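Local structure of putative uncharacterized protein (Bacteroides thetaiotaomicron, 2RBK) at residues Ala4-Ile9 with Lys38-Thr43; Phe209-Asn214 with Met228-Glu233; Ile224-Gly229 with Tyr241-Ile246. The protein probably acts as a magnesium-dependent phosphatase of the haloacid dehalogenase superfamily, held here with a vanadium oxide group bound beside the metal ion. All coordinates share one frame; numbering follows the deposited sequence. Where two conformers were deposited one is given.

Contact 1: Ala4-Ile9 with Lys38-Thr43; sequences ALFFDI and KIFIAT. With MG (magnesium ion), chain B; VN4 (oxido(dioxo)vanadium), chain C.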
ATOM      1  N   ALA A   4       1.641  -3.499  17.917  1.00  9.17           N
ATOM      2  CA  ALA A   4       0.970  -3.192  16.653  1.00  8.72           C
ATOM      3  C   ALA A   4       1.789  -3.767  15.497  1.00  7.90           C
ATOM      4  O   ALA A   4       2.996  -3.517  15.427  1.00  9.25           O
ATOM      5  CB  ALA A   4       0.792  -1.711  16.473  1.00  9.44           C
ATOM      6  N   LEU A   5       1.130  -4.514  14.644  1.00  7.90           N
ATOM      7  CA  LEU A   5       1.712  -5.103  13.424  1.00  7.79           C
ATOM      8  C   LEU A   5       1.134  -4.386  12.221  1.00  7.76           C
ATOM      9  O   LEU A   5      -0.090  -4.193  12.141  1.00  8.92           O
ATOM     10  CB  LEU A   5       1.340  -6.563  13.327  1.00  8.52           C
ATOM     11  CG  LEU A   5       1.641  -7.455  14.558  1.00  8.33           C
ATOM     12  CD1 LEU A   5       1.222  -8.870  14.276  1.00 10.36           C
ATOM     13  CD2 LEU A   5       3.108  -7.363  14.958  1.00 10.07           C
ATOM     14  N   PHE A   6       1.977  -4.019  11.262  1.00  7.42           N
ATOM     15  CA  PHE A   6       1.580  -3.348  10.058  1.00  7.92           C
ATOM     16  C   PHE A   6       2.007  -4.169   8.848  1.00  7.37           C
ATOM     17  O   PHE A   6       3.201  -4.347   8.638  1.00  8.57           O
ATOM     18  CB  PHE A   6       2.223  -1.954   9.958  1.00  7.84           C
ATOM     19  CG  PHE A   6       1.743  -1.064  11.076  1.00  7.82           C
ATOM     20  CD1 PHE A   6       2.386  -0.960  12.300  1.00  8.26           C
ATOM     21  CD2 PHE A   6       0.575  -0.310  10.889  1.00  7.81           C
ATOM     22  CE1 PHE A   6       1.891  -0.163  13.299  1.00  9.53           C
ATOM     23  CE2 PHE A   6       0.070   0.489  11.899  1.00  8.49           C
ATOM     24  CZ  PHE A   6       0.752   0.572  13.096  1.00  9.05           C
ATOM     25  N   PHE A   7       1.031  -4.652   8.094  1.00  7.60           N
ATOM     26  CA  PHE A   7       1.289  -5.548   6.959  1.00  7.67           C
ATOM     27  C   PHE A   7       0.945  -4.869   5.637  1.00  7.96           C
ATOM     28  O   PHE A   7      -0.206  -4.510   5.393  1.00  8.47           O
ATOM     29  CB  PHE A   7       0.446  -6.791   7.046  1.00  8.40           C
ATOM     30  CG  PHE A   7       0.765  -7.682   8.208  1.00  7.94           C
ATOM     31  CD1 PHE A   7       0.042  -7.639   9.374  1.00  9.06           C
ATOM     32  CD2 PHE A   7       1.839  -8.581   8.143  1.00  8.74           C
ATOM     33  CE1 PHE A   7       0.336  -8.472  10.441  1.00  9.29           C
ATOM     34  CE2 PHE A   7       2.132  -9.394   9.219  1.00  9.09           C
ATOM     35  CZ  PHE A   7       1.384  -9.350  10.368  1.00  9.23           C
ATOM     36  N   ASP A   8       1.947  -4.795   4.742  1.00  8.25           N
ATOM     37  CA  ASP A   8       1.638  -4.627   3.335  1.00  8.24           C
ATOM     38  C   ASP A   8       0.804  -5.800   2.852  1.00  8.38           C
ATOM     39  O   ASP A   8       0.837  -6.884   3.422  1.00  8.91           O
ATOM     40  CB  ASP A   8       2.948  -4.558   2.567  1.00  8.53           C
ATOM     41  CG  ASP A   8       2.809  -4.453   1.098  1.00  8.72           C
ATOM     42  OD1 ASP A   8       3.467  -5.248   0.384  1.00 10.00           O
ATOM     43  OD2 ASP A   8       2.043  -3.565   0.627  1.00 10.19           O
ATOM     44  N   ILE A   9       0.039  -5.578   1.768  1.00  8.44           N
ATOM     45  CA  ILE A   9      -0.760  -6.673   1.218  1.00  9.20           C
ATOM     46  C   ILE A   9       0.055  -7.391   0.114  1.00  8.67           C
ATOM     47  O   ILE A   9       0.434  -8.562   0.286  1.00  9.66           O
ATOM     48  CB  ILE A   9      -2.116  -6.232   0.634  1.00  9.76           C
ATOM     49  CG1 ILE A   9      -2.969  -5.539   1.681  1.00  9.29           C
ATOM     50  CG2 ILE A   9      -2.801  -7.418   0.018  1.00 12.38           C
ATOM     51  CD1 ILE A   9      -4.226  -4.904   1.082  1.00  9.58           C
ATOM     52  N   LYS A  38      -2.516  -5.789  17.906  1.00  9.08           N
ATOM     53  CA  LYS A  38      -3.347  -5.088  16.954  1.00  9.43           C
ATOM     54  C   LYS A  38      -2.729  -5.321  15.563  1.00 10.17           C
ATOM     55  O   LYS A  38      -1.527  -5.212  15.382  1.00 11.75           O
ATOM     56  CB  LYS A  38      -3.464  -3.613  17.267  1.00 10.40           C
ATOM     57  CG  LYS A  38      -4.017  -3.315  18.626  1.00 11.07           C
ATOM     58  CD  LYS A  38      -5.253  -3.995  19.043  1.00 12.78           C
ATOM     59  CE  LYS A  38      -5.765  -3.418  20.348  1.00 13.23           C
ATOM     60  NZ  LYS A  38      -6.873  -4.176  20.856  1.00 15.24           N
ATOM     61  N   ILE A  39      -3.599  -5.640  14.596  1.00  8.66           N
ATOM     62  CA  ILE A  39      -3.184  -6.036  13.268  1.00  8.68           C
ATOM     63  C   ILE A  39      -3.732  -5.054  12.243  1.00  8.35           C
ATOM     64  O   ILE A  39      -4.964  -4.856  12.150  1.00  9.02           O
ATOM     65  CB  ILE A  39      -3.692  -7.454  12.957  1.00  9.73           C
ATOM     66  CG1 ILE A  39      -3.064  -8.477  13.915  1.00 11.68           C
ATOM     67  CG2 ILE A  39      -3.482  -7.786  11.487  1.00 10.99           C
ATOM     68  CD1 ILE A  39      -3.624  -9.857  13.820  1.00 13.01           C
ATOM     69  N   PHE A  40      -2.849  -4.381  11.540  1.00  8.03           N
ATOM     70  CA  PHE A  40      -3.221  -3.320  10.620  1.00  8.23           C
ATOM     71  C   PHE A  40      -2.716  -3.644   9.247  1.00  7.68           C
ATOM     72  O   PHE A  40      -1.629  -4.197   9.020  1.00  9.00           O
ATOM     73  CB  PHE A  40      -2.595  -2.004  11.069  1.00  8.53           C
ATOM     74  CG  PHE A  40      -3.048  -1.616  12.458  1.00  8.46           C
ATOM     75  CD1 PHE A  40      -2.202  -1.708  13.544  1.00  8.53           C
ATOM     76  CD2 PHE A  40      -4.364  -1.214  12.639  1.00  9.37           C
ATOM     77  CE1 PHE A  40      -2.696  -1.356  14.814  1.00  8.84           C
ATOM     78  CE2 PHE A  40      -4.848  -0.876  13.902  1.00  9.10           C
ATOM     79  CZ  PHE A  40      -4.008  -0.982  14.996  1.00  8.89           C
ATOM     80  N   ILE A  41      -3.510  -3.252   8.256  1.00  8.07           N
ATOM     81  CA  ILE A  41      -3.132  -3.262   6.848  1.00  8.34           C
ATOM     82  C   ILE A  41      -2.477  -1.963   6.488  1.00  8.11           C
ATOM     83  O   ILE A  41      -2.944  -0.910   6.951  1.00  9.05           O
ATOM     84  CB  ILE A  41      -4.393  -3.519   5.998  1.00  9.00           C
ATOM     85  CG1 ILE A  41      -5.001  -4.895   6.331  1.00  9.57           C
ATOM     86  CG2 ILE A  41      -4.127  -3.351   4.511  1.00 10.79           C
ATOM     87  CD1 ILE A  41      -4.074  -6.052   6.082  1.00 11.42           C
ATOM     88  N   ALA A  42      -1.400  -1.997   5.705  1.00  8.21           N
ATOM     89  CA  ALA A  42      -0.713  -0.784   5.253  1.00  8.22           C
ATOM     90  C   ALA A  42      -0.421  -0.996   3.782  1.00  8.67           C
ATOM     91  O   ALA A  42       0.568  -1.642   3.422  1.00  9.28           O
ATOM     92  CB  ALA A  42       0.510  -0.490   6.082  1.00  9.61           C
ATOM     93  N   THR A  43      -1.274  -0.408   2.909  1.00  8.58           N
ATOM     94  CA  THR A  43      -1.259  -0.695   1.487  1.00  8.45           C
ATOM     95  C   THR A  43      -1.332   0.569   0.655  1.00  8.71           C
ATOM     96  O   THR A  43      -1.910   1.579   1.027  1.00  8.91           O
ATOM     97  CB  THR A  43      -2.409  -1.673   1.156  1.00  8.88           C
ATOM     98  OG1 THR A  43      -2.388  -2.037  -0.222  1.00  9.47           O
ATOM     99  CG2 THR A  43      -3.783  -1.067   1.428  1.00  9.24           C
TER
HETATM  100 MG    MG B 501       3.965  -5.124  -1.608  1.00  9.90          MG
HETATM  101  V   VN4 C 601       1.068  -3.153  -1.094  1.00 15.22           V
HETATM  102  O1  VN4 C 601      -0.334  -3.847  -0.528  1.00 18.50           O
HETATM  103  O2  VN4 C 601       2.230  -4.100  -2.016  1.00 10.41           O
HETATM  104  O3  VN4 C 601       1.283  -1.357  -1.417  1.00 15.03           O
HETATM  105  O   HOH W   1       4.937  -3.302  -1.259  1.00 10.58           O
HETATM  106  O   HOH W   2       4.618  -5.328  -3.574  1.00 11.48           O
HETATM  107  O   HOH W   3      -0.211  -2.846  -2.762  1.00 19.13           O

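Contact 2: Phe209-Asn214 with Met228-Glu233; sequences FGDGGN and MGQAKE. With MG (magnesium ion), chain B; VN4 (oxido(dioxo)vanadium), chain C.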
ATOM      1  N   PHE A 209       5.935  -5.041   8.043  1.00  7.68           N
ATOM      2  CA  PHE A 209       6.238  -6.116   7.133  1.00  7.72           C
ATOM      3  C   PHE A 209       6.017  -5.641   5.713  1.00  7.82           C
ATOM      4  O   PHE A 209       4.920  -5.158   5.414  1.00  8.13           O
ATOM      5  CB  PHE A 209       5.354  -7.334   7.387  1.00  8.09           C
ATOM      6  CG  PHE A 209       5.405  -7.912   8.785  1.00  8.19           C
ATOM      7  CD1 PHE A 209       4.736  -7.301   9.833  1.00  8.67           C
ATOM      8  CD2 PHE A 209       6.088  -9.083   9.049  1.00  8.89           C
ATOM      9  CE1 PHE A 209       4.740  -7.840  11.092  1.00  9.70           C
ATOM     10  CE2 PHE A 209       6.112  -9.620  10.329  1.00 10.36           C
ATOM     11  CZ  PHE A 209       5.429  -9.011  11.361  1.00 10.20           C
ATOM     12  N   GLY A 210       7.004  -5.834   4.834  1.00  8.14           N
ATOM     13  CA  GLY A 210       6.827  -5.393   3.452  1.00  8.76           C
ATOM     14  C   GLY A 210       7.789  -6.042   2.516  1.00  8.29           C
ATOM     15  O   GLY A 210       8.765  -6.700   2.895  1.00  9.44           O
ATOM     16  N   ASP A 211       7.494  -5.844   1.219  1.00  8.96           N
ATOM     17  CA  ASP A 211       8.271  -6.406   0.146  1.00  9.23           C
ATOM     18  C   ASP A 211       8.694  -5.378  -0.889  1.00  9.79           C
ATOM     19  O   ASP A 211       9.409  -5.813  -1.803  1.00 12.15           O
ATOM     20  CB  ASP A 211       7.514  -7.513  -0.643  1.00 10.13           C
ATOM     21  CG  ASP A 211       6.428  -6.927  -1.511  1.00 10.09           C
ATOM     22  OD1 ASP A 211       5.697  -6.058  -0.980  1.00  9.94           O
ATOM     23  OD2 ASP A 211       6.340  -7.296  -2.716  1.00 11.22           O
ATOM     24  N   GLY A 212       8.273  -4.134  -0.811  1.00  9.92           N
ATOM     25  CA  GLY A 212       8.391  -3.211  -1.958  1.00 10.47           C
ATOM     26  C   GLY A 212       8.964  -1.876  -1.584  1.00 10.31           C
ATOM     27  O   GLY A 212       9.075  -1.516  -0.407  1.00 10.19           O
ATOM     28  N   GLY A 213       9.318  -1.103  -2.630  1.00 12.01           N
ATOM     29  CA  GLY A 213       9.874   0.200  -2.391  1.00 12.46           C
ATOM     30  C   GLY A 213       8.953   1.122  -1.599  1.00 11.31           C
ATOM     31  O   GLY A 213       9.495   1.923  -0.812  1.00 12.90           O
ATOM     32  N   ASN A 214       7.653   1.009  -1.743  1.00 11.14           N
ATOM     33  CA  ASN A 214       6.741   1.857  -1.002  1.00 12.05           C
ATOM     34  C   ASN A 214       6.573   1.434   0.468  1.00 10.40           C
ATOM     35  O   ASN A 214       5.822   2.067   1.188  1.00 11.61           O
ATOM     36  CB  ASN A 214       5.366   1.970  -1.664  1.00 13.49           C
ATOM     37  CG  ASN A 214       4.508   0.704  -1.616  1.00 12.93           C
ATOM     38  OD1 ASN A 214       5.109  -0.383  -1.601  1.00 14.73           O
ATOM     39  ND2 ASN A 214       3.182   0.804  -1.681  1.00 12.98           N
ATOM     40  N   MET A 228      10.300  -9.210   3.275  1.00  8.82           N
ATOM     41  CA  MET A 228      10.063 -10.521   2.718  1.00  9.08           C
ATOM     42  C   MET A 228      11.295 -11.011   1.979  1.00  9.53           C
ATOM     43  O   MET A 228      12.056 -10.253   1.404  1.00  9.91           O
ATOM     44  CB  MET A 228       8.834 -10.480   1.788  1.00  9.97           C
ATOM     45  CG  MET A 228       7.556 -10.012   2.428  1.00  9.99           C
ATOM     46  SD  MET A 228       7.155 -10.804   4.002  1.00  9.84           S
ATOM     47  CE  MET A 228       6.696 -12.421   3.459  1.00 11.56           C
ATOM     48  N   GLY A 229      11.476 -12.342   1.924  1.00 10.66           N
ATOM     49  CA  GLY A 229      12.691 -12.916   1.391  1.00 11.28           C
ATOM     50  C   GLY A 229      12.960 -12.579  -0.062  1.00 11.46           C
ATOM     51  O   GLY A 229      14.114 -12.589  -0.488  1.00 12.72           O
ATOM     52  N   GLN A 230      11.917 -12.382  -0.859  1.00 11.71           N
ATOM     53  CA  GLN A 230      12.063 -12.071  -2.295  0.69 13.11           C
ATOM     54  C   GLN A 230      12.176 -10.590  -2.615  1.00 12.66           C
ATOM     55  O   GLN A 230      12.243 -10.225  -3.793  1.00 14.10           O
ATOM     56  CB  GLN A 230      10.879 -12.713  -3.026  0.69 14.37           C
ATOM     57  CG  GLN A 230       9.501 -12.161  -2.825  0.69 13.94           C
ATOM     58  CD  GLN A 230       8.624 -12.198  -1.615  0.69 15.13           C
ATOM     59  OE1 GLN A 230       8.903 -13.065  -0.775  0.69  9.14           O
ATOM     60  NE2 GLN A 230       7.513 -11.295  -1.753  0.69 15.49           N
ATOM     61  N   ALA A 231      12.149  -9.747  -1.602  1.00 10.99           N
ATOM     62  CA  ALA A 231      12.252  -8.324  -1.854  1.00 11.33           C
ATOM     63  C   ALA A 231      13.601  -7.965  -2.479  1.00 11.05           C
ATOM     64  O   ALA A 231      14.602  -8.656  -2.301  1.00 12.46           O
ATOM     65  CB  ALA A 231      12.102  -7.618  -0.526  1.00 10.89           C
ATOM     66  N   LYS A 232      13.637  -6.855  -3.193  1.00 11.27           N
ATOM     67  CA  LYS A 232      14.888  -6.296  -3.733  1.00 11.02           C
ATOM     68  C   LYS A 232      15.798  -5.887  -2.575  1.00 10.72           C
ATOM     69  O   LYS A 232      15.403  -5.656  -1.444  1.00 11.32           O
ATOM     70  CB  LYS A 232      14.612  -5.147  -4.676  1.00 12.00           C
ATOM     71  CG  LYS A 232      13.807  -5.501  -5.903  1.00 13.81           C
ATOM     72  CD  LYS A 232      14.413  -6.505  -6.815  1.00 17.52           C
ATOM     73  CE  LYS A 232      13.585  -6.628  -8.140  1.00 22.87           C
ATOM     74  NZ  LYS A 232      14.158  -7.715  -8.933  1.00 28.26           N
ATOM     75  N   GLU A 233      17.074  -5.745  -2.935  1.00 11.10           N
ATOM     76  CA  GLU A 233      18.096  -5.484  -1.930  1.00 11.77           C
ATOM     77  C   GLU A 233      17.864  -4.174  -1.191  1.00 11.17           C
ATOM     78  O   GLU A 233      18.147  -4.153   0.039  1.00 12.69           O
ATOM     79  CB  GLU A 233      19.477  -5.523  -2.618  1.00 13.00           C
ATOM     80  CG  GLU A 233      20.600  -5.642  -1.645  1.00 18.56           C
ATOM     81  CD  GLU A 233      21.927  -5.862  -2.330  1.00 19.39           C
ATOM     82  OE1 GLU A 233      22.803  -6.483  -1.650  1.00 28.37           O
ATOM     83  OE2 GLU A 233      22.178  -5.488  -3.486  1.00 16.59           O
TER
HETATM   84 MG    MG B 501       3.965  -5.124  -1.608  1.00  9.90          MG
HETATM   85  V   VN4 C 601       1.068  -3.153  -1.094  1.00 15.22           V
HETATM   86  O1  VN4 C 601      -0.334  -3.847  -0.528  1.00 18.50           O
HETATM   87  O2  VN4 C 601       2.230  -4.100  -2.016  1.00 10.41           O
HETATM   88  O3  VN4 C 601       1.283  -1.357  -1.417  1.00 15.03           O
HETATM   89  O   HOH W   4      11.183  -5.451  -3.757  1.00 14.67           O
HETATM   90  O   HOH W   5       7.754  -9.295  -3.760  1.00 23.16           O
HETATM   91  O   HOH W   2       4.618  -5.328  -3.574  1.00 11.48           O
HETATM   92  O   HOH W   1       4.937  -3.302  -1.259  1.00 10.58           O
HETATM   93  O   HOH W   3      -0.211  -2.846  -2.762  1.00 19.13           O

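Contact 3: Ile224-Gly229 with Tyr241-Ile246; sequences IGVAMG and YVTAPI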
ATOM      1  N   ILE A 224      10.646  -2.336  14.547  1.00  8.91           N
ATOM      2  CA  ILE A 224      11.191  -3.520  13.893  1.00  8.88           C
ATOM      3  C   ILE A 224      10.574  -3.580  12.513  1.00  8.95           C
ATOM      4  O   ILE A 224       9.332  -3.662  12.420  1.00  9.67           O
ATOM      5  CB  ILE A 224      10.957  -4.789  14.679  1.00 10.17           C
ATOM      6  CG1 ILE A 224      11.588  -4.722  16.084  1.00 12.18           C
ATOM      7  CG2 ILE A 224      11.462  -5.997  13.878  1.00 12.76           C
ATOM      8  CD1 ILE A 224      11.140  -5.813  17.022  1.00 14.48           C
ATOM      9  N   GLY A 225      11.381  -3.585  11.481  1.00  9.00           N
ATOM     10  CA  GLY A 225      10.921  -3.753  10.101  1.00  9.07           C
ATOM     11  C   GLY A 225      11.348  -5.113   9.546  1.00  8.78           C
ATOM     12  O   GLY A 225      12.537  -5.475   9.701  1.00  9.56           O
ATOM     13  N   VAL A 226      10.429  -5.822   8.967  1.00  8.38           N
ATOM     14  CA  VAL A 226      10.655  -7.120   8.392  1.00  8.66           C
ATOM     15  C   VAL A 226      10.448  -7.071   6.874  1.00  8.71           C
ATOM     16  O   VAL A 226       9.366  -6.727   6.410  1.00  8.67           O
ATOM     17  CB  VAL A 226       9.670  -8.162   9.004  1.00  8.84           C
ATOM     18  CG1 VAL A 226       9.825  -9.502   8.287  1.00 10.13           C
ATOM     19  CG2 VAL A 226       9.883  -8.261  10.487  1.00 10.36           C
ATOM     20  N   ALA A 227      11.481  -7.468   6.127  1.00  9.00           N
ATOM     21  CA  ALA A 227      11.387  -7.586   4.660  1.00  8.88           C
ATOM     22  C   ALA A 227      11.169  -9.010   4.264  1.00  8.86           C
ATOM     23  O   ALA A 227      11.764  -9.940   4.797  1.00  9.50           O
ATOM     24  CB  ALA A 227      12.678  -7.099   3.984  1.00  9.55           C
ATOM     25  N   MET A 228      10.300  -9.210   3.275  1.00  8.82           N
ATOM     26  CA  MET A 228      10.063 -10.521   2.718  1.00  9.08           C
ATOM     27  C   MET A 228      11.295 -11.011   1.979  1.00  9.53           C
ATOM     28  O   MET A 228      12.056 -10.253   1.404  1.00  9.91           O
ATOM     29  CB  MET A 228       8.834 -10.480   1.788  1.00  9.97           C
ATOM     30  CG  MET A 228       7.556 -10.012   2.428  1.00  9.99           C
ATOM     31  SD  MET A 228       7.155 -10.804   4.002  1.00  9.84           S
ATOM     32  CE  MET A 228       6.696 -12.421   3.459  1.00 11.56           C
ATOM     33  N   GLY A 229      11.476 -12.342   1.924  1.00 10.66           N
ATOM     34  CA  GLY A 229      12.691 -12.916   1.391  1.00 11.28           C
ATOM     35  C   GLY A 229      12.960 -12.579  -0.062  1.00 11.46           C
ATOM     36  O   GLY A 229      14.114 -12.589  -0.488  1.00 12.72           O
ATOM     37  N   TYR A 241      15.262  -7.119   9.728  1.00 11.68           N
ATOM     38  CA  TYR A 241      15.214  -8.546   9.650  1.00 11.27           C
ATOM     39  C   TYR A 241      14.688  -8.957   8.272  1.00 10.01           C
ATOM     40  O   TYR A 241      13.659  -8.378   7.889  1.00 11.64           O
ATOM     41  CB  TYR A 241      14.353  -9.123  10.770  1.00 12.29           C
ATOM     42  CG  TYR A 241      14.253 -10.607  10.863  1.00 12.47           C
ATOM     43  CD1 TYR A 241      15.243 -11.335  11.501  1.00 14.79           C
ATOM     44  CD2 TYR A 241      13.203 -11.292  10.330  1.00 12.20           C
ATOM     45  CE1 TYR A 241      15.115 -12.688  11.566  1.00 16.72           C
ATOM     46  CE2 TYR A 241      13.042 -12.676  10.411  1.00 12.15           C
ATOM     47  CZ  TYR A 241      14.035 -13.364  11.030  1.00 14.22           C
ATOM     48  OH  TYR A 241      13.938 -14.736  11.146  1.00 16.76           O
ATOM     49  N   VAL A 242      15.307  -9.907   7.637  1.00 10.39           N
ATOM     50  CA  VAL A 242      14.811 -10.441   6.359  1.00 10.17           C
ATOM     51  C   VAL A 242      14.292 -11.838   6.633  1.00  9.99           C
ATOM     52  O   VAL A 242      15.065 -12.718   7.073  1.00 12.66           O
ATOM     53  CB  VAL A 242      15.897 -10.433   5.285  1.00 10.90           C
ATOM     54  CG1 VAL A 242      15.355 -11.013   3.982  1.00 12.37           C
ATOM     55  CG2 VAL A 242      16.487  -9.051   5.068  1.00 11.92           C
ATOM     56  N   THR A 243      12.997 -12.058   6.410  1.00  9.41           N
ATOM     57  CA  THR A 243      12.427 -13.362   6.581  1.00  9.84           C
ATOM     58  C   THR A 243      12.492 -14.204   5.316  1.00  9.70           C
ATOM     59  O   THR A 243      13.051 -13.760   4.305  1.00 10.91           O
ATOM     60  CB  THR A 243      11.000 -13.183   7.175  1.00  9.34           C
ATOM     61  OG1 THR A 243      10.591 -14.439   7.706  1.00  9.68           O
ATOM     62  CG2 THR A 243       9.988 -12.607   6.200  1.00  9.96           C
ATOM     63  N   ALA A 244      11.913 -15.403   5.381  1.00 10.17           N
ATOM     64  CA  ALA A 244      11.839 -16.278   4.240  1.00 10.42           C
ATOM     65  C   ALA A 244      10.950 -15.666   3.159  1.00 10.17           C
ATOM     66  O   ALA A 244      10.149 -14.741   3.432  1.00 10.39           O
ATOM     67  CB  ALA A 244      11.278 -17.613   4.674  1.00 12.24           C
ATOM     68  N   PRO A 245      10.994 -16.198   1.949  1.00 10.98           N
ATOM     69  CA  PRO A 245      10.007 -15.833   0.951  1.00 10.90           C
ATOM     70  C   PRO A 245       8.579 -16.030   1.407  1.00 10.54           C
ATOM     71  O   PRO A 245       8.291 -16.903   2.246  1.00 10.34           O
ATOM     72  CB  PRO A 245      10.342 -16.745  -0.265  1.00 13.82           C
ATOM     73  CG  PRO A 245      11.829 -17.001  -0.068  1.00 14.31           C
ATOM     74  CD  PRO A 245      11.995 -17.154   1.426  1.00 12.66           C
ATOM     75  N   ILE A 246       7.670 -15.264   0.804  1.00 10.47           N
ATOM     76  CA  ILE A 246       6.269 -15.305   1.215  1.00  9.95           C
ATOM     77  C   ILE A 246       5.715 -16.709   1.203  1.00  9.79           C
ATOM     78  O   ILE A 246       5.014 -17.122   2.130  1.00 10.18           O
ATOM     79  CB  ILE A 246       5.431 -14.336   0.344  1.00 10.44           C
ATOM     80  CG1 ILE A 246       3.983 -14.330   0.855  1.00 10.30           C
ATOM     81  CG2 ILE A 246       5.503 -14.593  -1.142  1.00 12.05           C
ATOM     82  CD1 ILE A 246       3.148 -13.255   0.281  1.00 12.01           C
TER

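Contact 1: Ala4-Ile9 with Lys38-Thr43
L5 and F7 exchange four backbone hydrogen bonds with K38, F40 and A42, pairing strands 4-7 and 38-42 in parallel; helix 23-34 makes the beta-alpha-beta crossover between them. The bond from L5 N to K38 O is 2.8 Å long, whereas A42 N, at the far end, stands 50° out of the plane of the F7 carbonyl. F6 and F40 share a sheet face with A4. F40 CD1 lies over one face of the F6 ring, 3.6 Å from F6 CE2, but the near-parallel planes (22°) are slid so far that the rings barely overlap. On the other face F7 CE1 meets I39 CG2 at 4.0 Å.

D8, just after strand 4-7, binds both the magnesium ion and the vanadium. Its CB is 3.9 Å from A42 O. CG, anti to the backbone N (chi1 177°), sends the carboxylate forward to the metal site. OD1 binds the magnesium ion at 2.1 Å and accepts a hydrogen bond from T12, while OD2 lies 2.0 Å from the vanadium V. Water 3 sits on the opposite side of V, 2.1 Å from it, and I9 N and T43 OG1 both donate to vanadate O1. With D8 OD2 and water 3 as apices, the vanadium group resembles a trigonal-bipyramidal phosphoryl-transfer state, consistent with D8 as the nucleophile of HAD phosphatases and water 3 at the place of the attacking or leaving oxygen.

Contact 2: Phe209-Asn214 with Met228-Glu233
Only one direct hydrogen bond, M228 N to G210 O (3.0 Å), spans the contact between the loop G210-D211 and the turn M228-A231; two waters make the other polar links. The donor is tilted 24° from the carbonyl plane. Farther along, water 4 donates to D211 O at 2.7 Å and accepts from N of K232, the N-cap residue of helix 233-238. A second bridge, through water 5 from D211 OD2 to Q230 NE2, is less certain because Q230 was modelled in two conformers; in the one given, NE2 also donates to G11 O.

Direct packing is slight: A231 CB rests 3.5 Å from the carbonyl D211 O, and M228 CG lies 3.6 Å from the carbonyl G210 O and 4.0 Å from D211 CB before the doubly bent methionine chain leads its sulfur away. A231 N closes the type I turn on M228 O.

D211 CG sits between its own backbone N and carbonyl carbon (chi1 73°), which directs OD1 to the magnesium ion at 2.1 Å. OD2 does not bind the ion directly; it accepts from water 2, itself a ligand of the metal, at 2.8 Å. The site thus grips D211 through both inner and outer shells, and D215 OD2 receives the backbone N-H groups of D211 and G212. Three residues on, N214 ND2 donates a fairly straight bond (164°) to vanadate O3, and N214 OD1 accepts from metal-bound water 1.

Strand 206-210, from which this loop springs, runs between strands 4-7 and 224-227. The turn leads from strand 224-227 into helix 233-238, and the M228 side chain packs on I251 of helix 250-258.

Contact 3: Ile224-Gly229 with Tyr241-Ile246
Parallel pairing of G225-A227 with Y241-T243 adds the short edge strand to the main sheet. The pair is a beta-alpha-beta unit of the Rossmann-like HAD core, with helix 233-238 as the crossover. A227 takes the central place: its N donates to Y241 O at 2.9 Å, and its O accepts from T243 N at the same length. The bond from Y241 N to G225 O, at 3.2 Å, is longer and more bent (140°).

On the face with V226 and Y241, V226 CG1, anti to the backbone N (chi1 174°), reaches the edge of the tyrosine ring and also packs 3.7 Å from T243 CG2. The Y241 ring itself stacks on H257 and meets F258 edge-to-face, both in helix 250-258. T243 OG1 hydrogen-bonds to G250 O, which ties the residue after the strand to the start of that helix.

Beyond the strands the two segments close on each other at G229. G229 CA lies 3.1 Å from T243 O and 3.7 Å from P245 N, backbone against backbone, and a weak bond runs from G229 N to A244 O. The M228 side chain lies alongside T243, SD beside CG2, and crosses I246 at an angle, with CE 3.7 Å from I246 CA and 3.9 Å from I246 CB.

All three contacts reach one mixed sheet, in which strands 38-42, 4-7, 206-210, 224-227 and 241-242 run side by side and parallel. Contact 1 closes before contact 2 opens, and contact 3 begins within the part of the chain that contact 2 spans, sharing M228 and G229 with it. Centres of contacts 1 and 2 lie about 14 Å apart, those of 2 and 3 about 7 Å. Contacts 1 and 2 meet where D8 and D211 bind the same magnesium ion, so loops after two neighbouring strands supply metal ligands to one site. Contact 3 reaches the sheet edge and joins contact 2 through V226 with G210 and I246 with Q230.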